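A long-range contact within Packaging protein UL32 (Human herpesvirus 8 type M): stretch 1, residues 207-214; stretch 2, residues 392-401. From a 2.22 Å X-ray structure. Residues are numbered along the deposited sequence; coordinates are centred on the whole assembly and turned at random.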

# COMPACT_ATOMS: atom_id res chain seq x y z
N GLU D 207 -11.71 -46.94 19.58
CA GLU D 207 -11.61 -48.31 20.06
C GLU D 207 -12.72 -49.17 19.52
O GLU D 207 -12.48 -50.18 19.01
CB GLU D 207 -11.67 -48.39 21.56
CG GLU D 207 -10.48 -49.07 22.18
CD GLU D 207 -10.58 -50.57 22.26
OE1 GLU D 207 -11.47 -51.07 22.93
OE2 GLU D 207 -9.74 -51.24 21.71
N LEU D 208 -13.94 -48.71 19.54
CA LEU D 208 -14.99 -49.56 18.98
C LEU D 208 -14.66 -49.98 17.56
O LEU D 208 -14.94 -51.12 17.17
CB LEU D 208 -16.35 -48.85 18.95
CG LEU D 208 -17.18 -48.66 20.19
CD1 LEU D 208 -18.25 -47.67 19.87
CD2 LEU D 208 -17.83 -49.99 20.40
N ALA D 209 -14.08 -49.07 16.77
CA ALA D 209 -13.70 -49.43 15.42
C ALA D 209 -12.47 -50.34 15.43
O ALA D 209 -12.39 -51.27 14.63
CB ALA D 209 -13.45 -48.18 14.59
N ARG D 210 -11.54 -50.12 16.35
CA ARG D 210 -10.38 -51.00 16.42
C ARG D 210 -10.82 -52.43 16.71
O ARG D 210 -10.37 -53.38 16.05
CB ARG D 210 -9.43 -50.53 17.51
CG ARG D 210 -8.03 -51.06 17.33
CD ARG D 210 -7.24 -50.91 18.61
NE ARG D 210 -7.97 -51.54 19.70
CZ ARG D 210 -8.14 -52.86 19.82
NH1 ARG D 210 -7.63 -53.68 18.91
NH2 ARG D 210 -8.83 -53.36 20.84
N ALA D 211 -11.69 -52.60 17.71
CA ALA D 211 -12.21 -53.91 18.06
C ALA D 211 -12.91 -54.56 16.88
O ALA D 211 -12.74 -55.76 16.63
CB ALA D 211 -13.17 -53.78 19.24
N THR D 212 -13.66 -53.78 16.10
CA THR D 212 -14.47 -54.37 15.05
C THR D 212 -13.67 -54.73 13.81
O THR D 212 -14.03 -55.68 13.11
CB THR D 212 -15.58 -53.41 14.66
OG1 THR D 212 -16.32 -53.08 15.83
CG2 THR D 212 -16.51 -54.06 13.67
N PHE D 213 -12.59 -54.02 13.50
CA PHE D 213 -11.97 -54.17 12.19
C PHE D 213 -10.53 -54.64 12.23
O PHE D 213 -10.04 -55.15 11.22
CB PHE D 213 -12.03 -52.85 11.41
CG PHE D 213 -13.43 -52.36 11.17
CD1 PHE D 213 -14.21 -52.90 10.17
CD2 PHE D 213 -13.95 -51.34 11.93
CE1 PHE D 213 -15.49 -52.45 9.94
CE2 PHE D 213 -15.23 -50.87 11.71
CZ PHE D 213 -16.01 -51.43 10.71
N CYS D 214 -9.84 -54.45 13.35
CA CYS D 214 -8.41 -54.68 13.40
C CYS D 214 -8.10 -56.09 13.91
O CYS D 214 -8.89 -56.70 14.64
CB CYS D 214 -7.76 -53.60 14.27
SG CYS D 214 -7.95 -51.90 13.52
N GLN D 392 -20.10 -59.32 16.59
CA GLN D 392 -20.49 -58.95 17.96
C GLN D 392 -20.08 -57.51 18.29
O GLN D 392 -20.88 -56.75 18.85
CB GLN D 392 -19.91 -59.94 18.98
N GLU D 393 -18.86 -57.12 17.90
CA GLU D 393 -18.40 -55.75 18.12
C GLU D 393 -19.01 -54.79 17.11
O GLU D 393 -19.31 -53.63 17.43
CB GLU D 393 -16.87 -55.69 18.04
CG GLU D 393 -16.15 -56.32 19.25
CD GLU D 393 -15.82 -57.80 19.08
OE1 GLU D 393 -16.21 -58.39 18.04
OE2 GLU D 393 -15.19 -58.38 19.99
N TYR D 394 -19.24 -55.27 15.88
CA TYR D 394 -19.90 -54.47 14.87
C TYR D 394 -21.27 -54.00 15.33
O TYR D 394 -21.72 -52.91 14.97
CB TYR D 394 -20.02 -55.27 13.59
CG TYR D 394 -20.44 -54.46 12.42
CD1 TYR D 394 -19.66 -53.42 11.97
CD2 TYR D 394 -21.60 -54.76 11.73
CE1 TYR D 394 -20.03 -52.67 10.88
CE2 TYR D 394 -21.99 -54.00 10.63
CZ TYR D 394 -21.20 -52.96 10.22
OH TYR D 394 -21.56 -52.19 9.13
N LYS D 395 -21.97 -54.84 16.10
CA LYS D 395 -23.27 -54.44 16.64
C LYS D 395 -23.12 -53.28 17.61
O LYS D 395 -23.97 -52.39 17.65
CB LYS D 395 -23.95 -55.64 17.32
N LYS D 396 -22.03 -53.26 18.37
CA LYS D 396 -21.80 -52.14 19.27
C LYS D 396 -21.45 -50.89 18.49
O LYS D 396 -21.93 -49.79 18.81
CB LYS D 396 -20.69 -52.46 20.27
CG LYS D 396 -21.04 -53.53 21.31
CD LYS D 396 -19.90 -53.69 22.34
CE LYS D 396 -18.87 -54.76 21.92
NZ LYS D 396 -19.22 -56.16 22.42
N LEU D 397 -20.65 -51.04 17.43
CA LEU D 397 -20.31 -49.92 16.57
C LEU D 397 -21.57 -49.26 16.04
O LEU D 397 -21.79 -48.06 16.24
CB LEU D 397 -19.48 -50.40 15.39
CG LEU D 397 -18.68 -49.43 14.50
CD1 LEU D 397 -17.48 -48.87 15.25
CD2 LEU D 397 -18.26 -50.04 13.17
N ARG D 398 -22.43 -50.05 15.40
CA ARG D 398 -23.64 -49.50 14.79
C ARG D 398 -24.51 -48.78 15.80
O ARG D 398 -25.11 -47.75 15.49
CB ARG D 398 -24.43 -50.61 14.11
CG ARG D 398 -23.64 -51.33 13.06
CD ARG D 398 -24.42 -52.51 12.49
NE ARG D 398 -25.87 -52.29 12.41
CZ ARG D 398 -26.61 -52.61 11.36
NH1 ARG D 398 -26.05 -53.13 10.27
NH2 ARG D 398 -27.92 -52.39 11.38
N ALA D 399 -24.66 -49.36 16.99
CA ALA D 399 -25.44 -48.70 18.03
C ALA D 399 -24.83 -47.35 18.38
O ALA D 399 -25.55 -46.36 18.55
CB ALA D 399 -25.49 -49.59 19.27
N SER D 400 -23.51 -47.30 18.48
CA SER D 400 -22.84 -46.06 18.83
C SER D 400 -23.02 -45.04 17.71
O SER D 400 -23.43 -43.90 17.94
CB SER D 400 -21.36 -46.34 19.09
OG SER D 400 -20.69 -45.24 19.66
N ALA D 401 -22.78 -45.48 16.46
CA ALA D 401 -22.85 -44.60 15.30
C ALA D 401 -24.28 -44.14 15.03
O ALA D 401 -24.49 -43.01 14.58
CB ALA D 401 -22.29 -45.29 14.07

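Two helical segments, far apart in sequence, pack here by shape alone: no hydrogen bond or salt bridge passes between them. Their N-to-C directions differ by 150°, so they run roughly antiparallel, and the axes approach to 8.3 Å. The backbones come close at two places, Leu 208 facing Leu 397 (CA to CA 5.9 Å) and Thr 212 facing Glu 393 (CA to CA 5.2 Å). Each pair lies one helical turn from the other, so the same face of each helix meets its partner twice. Together the two sides bury 421 Å².

The main bump is Leu 397. Its CA-to-CB bond points sideways, but with chi1 t and chi2 p the end of the side chain comes nearer to the first helix and enters a hollow formed by Leu 208, Ala 209, Thr 212 and Phe 213. The branched tip reaches two parts of that hollow: CD1 lies 3.9 Å from CB of Leu 208 and 4.1 Å from CB of Ala 209, while CD2 lies 3.5 Å from CE2 of Phe 213. Ala 209 offers backbone as well as its methyl: CD1 of Leu 397 lies 3.7 Å from N of Ala 209, closer than it comes to CB, whose bond from CA points away overall.

Thr 212 occupies the closer backbone approach. Its OG1 donates a hydrogen bond to O of Leu 208 in its own helix (2.7 Å), which satisfies the hydroxyl in a buried setting and lets this compact side chain pack closely. OG1 is 3.5 Å from CB of Glu 393, and CG2 is 3.6 Å from CD1 of Tyr 394, at the edge of the tyrosine ring. CZ of Phe 213 meets that edge too, 4.2 Å from CE1 of Tyr 394. The two aromatic side chains thus extend the apolar surface beside Leu 397, while the tyrosine hydroxyl is hydrogen-bonded elsewhere in the structure.

Toward the other end, Leu 208 is the bump of the first helix. Its CA-to-CB bond points toward the second helix, and it has the largest covered area of any residue here, 86 Å², although it remains partly exposed. Its CD2 lies 3.8 Å from CB of Lys 396 and its CD1 3.5 Å from OG of Ser 400, whose short side chain points toward the first helix and meets the leucine methyl without a hydrogen bond. Lys 396, at the margin, starts toward the first helix but its end leads away. Glu 393, well inside the contact, also contributes aliphatic atoms: its CG rests 3.9 Å from CB of Ala 211, a methyl small enough to let it lie close.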